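Local coordinates for protein mannitol dehydrogenase (Helicobacter pylori, PDB 3TWO) that probably interconverts cinnamyl alcohols and the matching aldehydes with NADP(H), as a zinc-dependent medium-chain alcohol dehydrogenase, at residues V77-I82 with V138-V143; V3-F8 with S133-V138. One frame throughout, in Å; residues are numbered along the deposited sequence.

Contact 1. Residues V77-I82 with V138-V143; sequences VKKFKI and VDENYV
Glu140 reaches across to the backbone N-H groups of Lys78 and Lys79, passing the side chain of Val77 and tying the loop between strands 65-73 and 85-88 to the turn that follows strand 135-139 in the GroES-like domain. At its base, CB lies 4.5 Å from Phe80 CD1. CG sits between the backbone N and the carbonyl carbon (chi1 53°), and from there the chain runs out extended, sliding past Val77 in the opposite direction. The carboxylate then divides its work. OE1 makes no hydrogen bond to the loop and lies 4.0 Å from Lys78 CG, whereas OE2 accepts two backbone N-H groups. Lys78 N, 3.0 Å from OE2, approaches on the syn side, 27° out of the carboxylate plane; Lys79 N, 3.1 Å from OE2, comes nearly along the C-O axis and makes the straighter bond. Val77 CG1 packs against that same oxygen at 3.3 Å. Neither lysine ammonium touches the carboxylate, though their charges may lend it weak electrostatic support. Behind it, Asp139 OD1 accepts from Asn141 N in an Asx turn and also from Asn141 ND2, so the start of the turn is braced from within. Beside the glutamate, the Phe80 ring has Glu140 O at its edge, near the ring plane, and Val143 CG1 over one face in a CH-pi contact, 4.0 Å from the ring centroid; Val143 O lies 3.4 Å from Phe80 CZ.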
ATOM      1  N   VAL B  77     -42.345   0.988  -6.032  1.00 44.39           N
ATOM      2  CA  VAL B  77     -41.457   0.083  -5.292  1.00 43.20           C
ATOM      3  C   VAL B  77     -41.762  -1.384  -5.587  1.00 45.03           C
ATOM      4  O   VAL B  77     -42.897  -1.810  -5.471  1.00 45.46           O
ATOM      5  CB  VAL B  77     -41.549   0.290  -3.770  1.00 41.62           C
ATOM      6  CG1 VAL B  77     -40.978  -0.916  -3.052  1.00 40.82           C
ATOM      7  CG2 VAL B  77     -40.821   1.533  -3.352  1.00 37.54           C
ATOM      8  N   LYS B  78     -40.745  -2.171  -5.928  1.00 46.35           N
ATOM      9  CA  LYS B  78     -40.972  -3.590  -6.179  1.00 49.18           C
ATOM     10  C   LYS B  78     -40.231  -4.543  -5.244  1.00 48.99           C
ATOM     11  O   LYS B  78     -40.603  -5.710  -5.119  1.00 49.20           O
ATOM     12  CB  LYS B  78     -40.668  -3.933  -7.648  1.00 50.80           C
ATOM     13  CG  LYS B  78     -39.274  -3.491  -8.163  1.00 52.85           C
ATOM     14  CD  LYS B  78     -39.326  -3.048  -9.660  1.00 57.15           C
ATOM     15  CE  LYS B  78     -40.140  -4.008 -10.541  1.00 60.08           C
ATOM     16  NZ  LYS B  78     -41.600  -3.678 -10.595  1.00 63.50           N
ATOM     17  N   LYS B  79     -39.210  -4.045  -4.560  1.00 48.40           N
ATOM     18  CA  LYS B  79     -38.325  -4.936  -3.816  1.00 48.54           C
ATOM     19  C   LYS B  79     -38.784  -5.199  -2.367  1.00 47.73           C
ATOM     20  O   LYS B  79     -38.279  -6.122  -1.731  1.00 48.60           O
ATOM     21  CB  LYS B  79     -36.888  -4.417  -3.874  1.00 48.12           C
ATOM     22  CG  LYS B  79     -36.390  -4.102  -5.301  1.00 51.11           C
ATOM     23  CD  LYS B  79     -34.883  -3.764  -5.294  1.00 55.11           C
ATOM     24  CE  LYS B  79     -34.047  -5.039  -5.178  1.00 57.93           C
ATOM     25  NZ  LYS B  79     -32.966  -4.964  -4.132  1.00 59.58           N
ATOM     26  N   PHE B  80     -39.742  -4.408  -1.864  1.00 46.42           N
ATOM     27  CA  PHE B  80     -40.207  -4.468  -0.446  1.00 44.55           C
ATOM     28  C   PHE B  80     -41.709  -4.240  -0.270  1.00 44.70           C
ATOM     29  O   PHE B  80     -42.330  -3.626  -1.135  1.00 44.69           O
ATOM     30  CB  PHE B  80     -39.444  -3.437   0.401  1.00 42.88           C
ATOM     31  CG  PHE B  80     -37.968  -3.717   0.485  1.00 42.89           C
ATOM     32  CD1 PHE B  80     -37.053  -2.990  -0.295  1.00 41.53           C
ATOM     33  CD2 PHE B  80     -37.477  -4.740   1.319  1.00 41.04           C
ATOM     34  CE1 PHE B  80     -35.706  -3.284  -0.248  1.00 35.04           C
ATOM     35  CE2 PHE B  80     -36.113  -5.019   1.375  1.00 36.35           C
ATOM     36  CZ  PHE B  80     -35.243  -4.288   0.605  1.00 35.93           C
ATOM     37  N   LYS B  81     -42.279  -4.706   0.845  1.00 43.75           N
ATOM     38  CA  LYS B  81     -43.692  -4.424   1.183  1.00 43.91           C
ATOM     39  C   LYS B  81     -43.780  -3.881   2.593  1.00 42.43           C
ATOM     40  O   LYS B  81     -42.870  -4.083   3.405  1.00 41.43           O
ATOM     41  CB  LYS B  81     -44.574  -5.688   1.161  1.00 45.45           C
ATOM     42  CG  LYS B  81     -43.947  -6.998   0.672  1.00 48.39           C
ATOM     43  CD  LYS B  81     -44.877  -8.210   0.968  1.00 55.73           C
ATOM     44  CE  LYS B  81     -44.569  -8.877   2.315  1.00 57.57           C
ATOM     45  NZ  LYS B  81     -43.074  -9.126   2.414  1.00 59.62           N
ATOM     46  N   ILE B  82     -44.897  -3.244   2.913  1.00 41.24           N
ATOM     47  CA  ILE B  82     -45.154  -2.808   4.286  1.00 39.42           C
ATOM     48  C   ILE B  82     -45.003  -4.009   5.238  1.00 38.55           C
ATOM     49  O   ILE B  82     -45.442  -5.106   4.912  1.00 38.86           O
ATOM     50  CB  ILE B  82     -46.590  -2.227   4.402  1.00 40.41           C
ATOM     51  CG1 ILE B  82     -46.714  -0.966   3.497  1.00 40.57           C
ATOM     52  CG2 ILE B  82     -47.004  -2.008   5.927  1.00 38.06           C
ATOM     53  CD1 ILE B  82     -48.081  -0.188   3.635  1.00 41.31           C
ATOM     54  N   VAL B 138     -35.670   6.114   2.248  1.00 27.96           N
ATOM     55  CA  VAL B 138     -34.552   5.619   1.457  1.00 28.58           C
ATOM     56  C   VAL B 138     -35.015   5.053   0.105  1.00 29.92           C
ATOM     57  O   VAL B 138     -36.006   4.300   0.063  1.00 29.42           O
ATOM     58  CB  VAL B 138     -33.772   4.515   2.233  1.00 28.98           C
ATOM     59  CG1 VAL B 138     -32.542   4.086   1.451  1.00 27.56           C
ATOM     60  CG2 VAL B 138     -33.361   5.005   3.623  1.00 26.64           C
ATOM     61  N   ASP B 139     -34.313   5.435  -0.987  1.00 30.20           N
ATOM     62  CA  ASP B 139     -34.510   4.802  -2.317  1.00 31.44           C
ATOM     63  C   ASP B 139     -34.367   3.256  -2.145  1.00 31.02           C
ATOM     64  O   ASP B 139     -33.430   2.796  -1.464  1.00 29.05           O
ATOM     65  CB  ASP B 139     -33.474   5.313  -3.316  1.00 31.74           C
ATOM     66  CG  ASP B 139     -33.655   4.711  -4.727  1.00 34.21           C
ATOM     67  OD1 ASP B 139     -33.380   3.524  -4.890  1.00 34.85           O
ATOM     68  OD2 ASP B 139     -34.087   5.416  -5.674  1.00 39.01           O
ATOM     69  N   GLU B 140     -35.300   2.496  -2.713  1.00 30.48           N
ATOM     70  CA  GLU B 140     -35.374   1.034  -2.463  1.00 32.67           C
ATOM     71  C   GLU B 140     -34.135   0.217  -2.807  1.00 31.77           C
ATOM     72  O   GLU B 140     -33.979  -0.902  -2.271  1.00 31.93           O
ATOM     73  CB  GLU B 140     -36.583   0.385  -3.164  1.00 34.09           C
ATOM     74  CG  GLU B 140     -36.659   0.698  -4.639  1.00 39.30           C
ATOM     75  CD  GLU B 140     -37.511  -0.281  -5.409  1.00 46.28           C
ATOM     76  OE1 GLU B 140     -37.541  -0.162  -6.664  1.00 50.60           O
ATOM     77  OE2 GLU B 140     -38.129  -1.167  -4.772  1.00 47.08           O
ATOM     78  N   ASN B 141     -33.278   0.758  -3.683  1.00 30.81           N
ATOM     79  CA  ASN B 141     -32.028   0.072  -4.113  1.00 31.18           C
ATOM     80  C   ASN B 141     -30.874   0.161  -3.137  1.00 29.65           C
ATOM     81  O   ASN B 141     -29.806  -0.354  -3.417  1.00 29.63           O
ATOM     82  CB  ASN B 141     -31.591   0.544  -5.494  1.00 28.94           C
ATOM     83  CG  ASN B 141     -32.687   0.317  -6.508  1.00 34.41           C
ATOM     84  OD1 ASN B 141     -32.862  -0.786  -7.003  1.00 35.53           O
ATOM     85  ND2 ASN B 141     -33.510   1.355  -6.747  1.00 34.79           N
ATOM     86  N   TYR B 142     -31.117   0.854  -2.013  1.00 29.79           N
ATOM     87  CA  TYR B 142     -30.139   1.092  -0.933  1.00 29.18           C
ATOM     88  C   TYR B 142     -30.659   0.529   0.392  1.00 29.23           C
ATOM     89  O   TYR B 142     -30.144   0.849   1.470  1.00 29.04           O
ATOM     90  CB  TYR B 142     -29.851   2.614  -0.834  1.00 29.24           C
ATOM     91  CG  TYR B 142     -29.313   3.079  -2.141  1.00 30.94           C
ATOM     92  CD1 TYR B 142     -30.188   3.436  -3.198  1.00 28.70           C
ATOM     93  CD2 TYR B 142     -27.929   3.034  -2.402  1.00 28.69           C
ATOM     94  CE1 TYR B 142     -29.707   3.783  -4.445  1.00 29.25           C
ATOM     95  CE2 TYR B 142     -27.437   3.423  -3.703  1.00 29.91           C
ATOM     96  CZ  TYR B 142     -28.337   3.795  -4.686  1.00 28.87           C
ATOM     97  OH  TYR B 142     -27.899   4.194  -5.933  1.00 35.14           O
ATOM     98  N   VAL B 143     -31.666  -0.332   0.317  1.00 28.90           N
ATOM     99  CA  VAL B 143     -32.250  -0.923   1.524  1.00 28.54           C
ATOM    100  C   VAL B 143     -31.879  -2.426   1.627  1.00 29.36           C
ATOM    101  O   VAL B 143     -32.013  -3.189   0.656  1.00 30.57           O
ATOM    102  CB  VAL B 143     -33.792  -0.695   1.542  1.00 29.86           C
ATOM    103  CG1 VAL B 143     -34.437  -1.391   2.760  1.00 28.27           C
ATOM    104  CG2 VAL B 143     -34.106   0.824   1.536  1.00 29.29           C
TER

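Contact 2. Residues V3-F8 with S133-V138; sequences VQSKGF and SNNIVV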
ATOM      1  N   VAL B   3     -41.979  14.051   5.178  1.00 37.45           N
ATOM      2  CA  VAL B   3     -42.182  13.169   6.324  1.00 36.71           C
ATOM      3  C   VAL B   3     -41.663  13.902   7.563  1.00 36.01           C
ATOM      4  O   VAL B   3     -40.537  14.422   7.542  1.00 36.02           O
ATOM      5  CB  VAL B   3     -41.392  11.815   6.094  1.00 36.46           C
ATOM      6  CG1 VAL B   3     -41.328  10.956   7.357  1.00 35.03           C
ATOM      7  CG2 VAL B   3     -41.987  11.025   4.907  1.00 36.24           C
ATOM      8  N   GLN B   4     -42.470  13.976   8.622  1.00 35.22           N
ATOM      9  CA  GLN B   4     -42.036  14.590   9.881  1.00 34.94           C
ATOM     10  C   GLN B   4     -41.181  13.604  10.681  1.00 34.15           C
ATOM     11  O   GLN B   4     -41.440  12.393  10.697  1.00 33.43           O
ATOM     12  CB  GLN B   4     -43.222  15.074  10.713  1.00 35.81           C
ATOM     13  CG  GLN B   4     -44.038  16.171  10.000  1.00 38.10           C
ATOM     14  CD  GLN B   4     -43.146  17.316   9.529  1.00 40.30           C
ATOM     15  OE1 GLN B   4     -43.207  17.727   8.379  1.00 45.97           O
ATOM     16  NE2 GLN B   4     -42.300  17.815  10.410  1.00 40.03           N
ATOM     17  N   SER B   5     -40.131  14.097  11.309  1.00 33.08           N
ATOM     18  CA  SER B   5     -39.250  13.193  12.008  1.00 32.51           C
ATOM     19  C   SER B   5     -38.766  13.753  13.304  1.00 32.25           C
ATOM     20  O   SER B   5     -38.877  14.944  13.542  1.00 31.34           O
ATOM     21  CB  SER B   5     -38.019  12.847  11.159  1.00 32.40           C
ATOM     22  OG  SER B   5     -38.371  12.421   9.872  1.00 32.86           O
ATOM     23  N   LYS B   6     -38.159  12.879  14.123  1.00 32.07           N
ATOM     24  CA  LYS B   6     -37.411  13.348  15.272  1.00 32.54           C
ATOM     25  C   LYS B   6     -36.190  12.510  15.571  1.00 30.51           C
ATOM     26  O   LYS B   6     -36.103  11.358  15.190  1.00 29.41           O
ATOM     27  CB  LYS B   6     -38.303  13.524  16.499  1.00 34.00           C
ATOM     28  CG  LYS B   6     -39.329  12.439  16.682  1.00 37.68           C
ATOM     29  CD  LYS B   6     -40.260  12.824  17.812  1.00 41.67           C
ATOM     30  CE  LYS B   6     -41.341  11.801  18.028  1.00 44.14           C
ATOM     31  NZ  LYS B   6     -41.539  11.701  19.504  1.00 48.10           N
ATOM     32  N   GLY B   7     -35.258  13.107  16.284  1.00 30.25           N
ATOM     33  CA  GLY B   7     -34.000  12.449  16.557  1.00 29.82           C
ATOM     34  C   GLY B   7     -33.129  13.207  17.522  1.00 30.02           C
ATOM     35  O   GLY B   7     -33.574  14.096  18.227  1.00 29.97           O
ATOM     36  N   PHE B   8     -31.868  12.804  17.539  1.00 29.19           N
ATOM     37  CA  PHE B   8     -30.888  13.327  18.450  1.00 29.73           C
ATOM     38  C   PHE B   8     -29.800  13.974  17.621  1.00 29.30           C
ATOM     39  O   PHE B   8     -29.066  13.259  16.910  1.00 28.17           O
ATOM     40  CB  PHE B   8     -30.356  12.186  19.351  1.00 29.30           C
ATOM     41  CG  PHE B   8     -31.422  11.640  20.251  1.00 29.92           C
ATOM     42  CD1 PHE B   8     -32.179  10.531  19.852  1.00 32.11           C
ATOM     43  CD2 PHE B   8     -31.776  12.322  21.410  1.00 30.80           C
ATOM     44  CE1 PHE B   8     -33.243  10.042  20.650  1.00 32.74           C
ATOM     45  CE2 PHE B   8     -32.854  11.863  22.217  1.00 32.67           C
ATOM     46  CZ  PHE B   8     -33.571  10.704  21.830  1.00 34.42           C
ATOM     47  N   SER B 133     -32.728   8.567  14.970  1.00 28.46           N
ATOM     48  CA  SER B 133     -33.999   9.245  14.708  1.00 28.64           C
ATOM     49  C   SER B 133     -35.074   8.173  14.575  1.00 29.79           C
ATOM     50  O   SER B 133     -34.747   6.970  14.519  1.00 29.63           O
ATOM     51  CB  SER B 133     -33.895  10.057  13.411  1.00 28.32           C
ATOM     52  OG  SER B 133     -33.742   9.229  12.261  1.00 30.99           O
ATOM     53  N   ASN B 134     -36.342   8.589  14.455  1.00 29.59           N
ATOM     54  CA  ASN B 134     -37.434   7.627  14.516  1.00 29.25           C
ATOM     55  C   ASN B 134     -37.794   7.039  13.162  1.00 29.19           C
ATOM     56  O   ASN B 134     -38.521   6.054  13.095  1.00 29.45           O
ATOM     57  CB  ASN B 134     -38.688   8.219  15.219  1.00 29.48           C
ATOM     58  CG  ASN B 134     -39.296   9.421  14.475  1.00 32.47           C
ATOM     59  OD1 ASN B 134     -40.481   9.768  14.669  1.00 36.19           O
ATOM     60  ND2 ASN B 134     -38.513  10.070  13.662  1.00 25.40           N
ATOM     61  N   ASN B 135     -37.314   7.656  12.077  1.00 28.35           N
ATOM     62  CA  ASN B 135     -37.633   7.132  10.763  1.00 28.69           C
ATOM     63  C   ASN B 135     -36.609   7.624   9.761  1.00 28.67           C
ATOM     64  O   ASN B 135     -35.800   8.497  10.098  1.00 28.41           O
ATOM     65  CB  ASN B 135     -39.088   7.531  10.344  1.00 28.91           C
ATOM     66  CG  ASN B 135     -39.269   9.030  10.179  1.00 28.54           C
ATOM     67  OD1 ASN B 135     -38.383   9.732   9.680  1.00 32.17           O
ATOM     68  ND2 ASN B 135     -40.457   9.538  10.559  1.00 27.84           N
ATOM     69  N   ILE B 136     -36.669   7.092   8.540  1.00 28.39           N
ATOM     70  CA  ILE B 136     -35.759   7.486   7.478  1.00 28.36           C
ATOM     71  C   ILE B 136     -36.449   7.105   6.162  1.00 30.47           C
ATOM     72  O   ILE B 136     -37.263   6.120   6.127  1.00 31.22           O
ATOM     73  CB  ILE B 136     -34.342   6.845   7.616  1.00 28.87           C
ATOM     74  CG1 ILE B 136     -33.334   7.574   6.721  1.00 27.03           C
ATOM     75  CG2 ILE B 136     -34.344   5.346   7.310  1.00 24.65           C
ATOM     76  CD1 ILE B 136     -31.915   7.156   6.918  1.00 26.51           C
ATOM     77  N   VAL B 137     -36.198   7.903   5.115  1.00 29.44           N
ATOM     78  CA  VAL B 137     -36.799   7.677   3.779  1.00 29.97           C
ATOM     79  C   VAL B 137     -35.662   7.321   2.816  1.00 28.72           C
ATOM     80  O   VAL B 137     -34.774   8.143   2.620  1.00 28.75           O
ATOM     81  CB  VAL B 137     -37.583   8.961   3.251  1.00 31.21           C
ATOM     82  CG1 VAL B 137     -38.253   8.702   1.897  1.00 31.23           C
ATOM     83  CG2 VAL B 137     -38.632   9.412   4.263  1.00 31.49           C
ATOM     84  N   VAL B 138     -35.670   6.114   2.248  1.00 27.96           N
ATOM     85  CA  VAL B 138     -34.552   5.619   1.457  1.00 28.58           C
ATOM     86  C   VAL B 138     -35.015   5.053   0.105  1.00 29.92           C
ATOM     87  O   VAL B 138     -36.006   4.300   0.063  1.00 29.42           O
ATOM     88  CB  VAL B 138     -33.772   4.515   2.233  1.00 28.98           C
ATOM     89  CG1 VAL B 138     -32.542   4.086   1.451  1.00 27.56           C
ATOM     90  CG2 VAL B 138     -33.361   5.005   3.623  1.00 26.64           C
TER
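The amide of Asn135 is bonded at its edge and covered on a face by the strand Val3-Phe8. In its plane, ND2 donates to Gln4 O at 3.0 Å, and OD1 takes the Ser5 hydroxyl on a lone pair, OG to OD1 2.7 Å. Val3 CG1 comes in over one face, 3.6 Å from Asn135 ND2. These two bonds help fix the rotation of the buried amide; Ser5 contributes by holding OG anti to its carbonyl carbon (chi1 -51°). The neighbouring amide, of Asn134, is covered on a face by Lys6 CG, 3.5 Å from Asn134 OD1, with the lysine chain crossing it at about a right angle. Lys6 N lies close above Asn134 ND2, but both are donors and no hydrogen bond forms. Strand 3-9, antiparallel to 18-24 in a two-stranded sheet, here meets strand 135-139 of the GroES-like domain's larger mixed sheet, the directions of the two segments differing by 127°. The backbones bridge once, just before strand 135-139, where Gly7, with no CB in the way, brings its CA within 3.7 Å of Ser133 CA. Next to it, Asn134 N donates to Lys6 O. Ser133 OG turns elsewhere, to Gly130 O and Arg24. At the diverging end, Val3 CG2 rests on Val137 CG2 at 3.8 Å.

Strand 135-139 is the part common to both contacts, whose segments overlap at Val138, a residue that touches across neither contact; their centres are about 17 Å apart. Along the chain their segments alternate: 3-8 comes first, then 77-82, then 133-138 and 138-143. Contact 2 brings the N-terminal two-stranded sheet to the beginning of this strand, and contact 1 receives the loop before strand 85-88 just after its end. Between them the strand pairs antiparallel with 31-40 in the mixed sheet of the GroES-like domain, so one strand links three distant parts of the sequence. Beyond it, Tyr142 bonds Ser94, next to Cys95 of the four-cysteine zinc site.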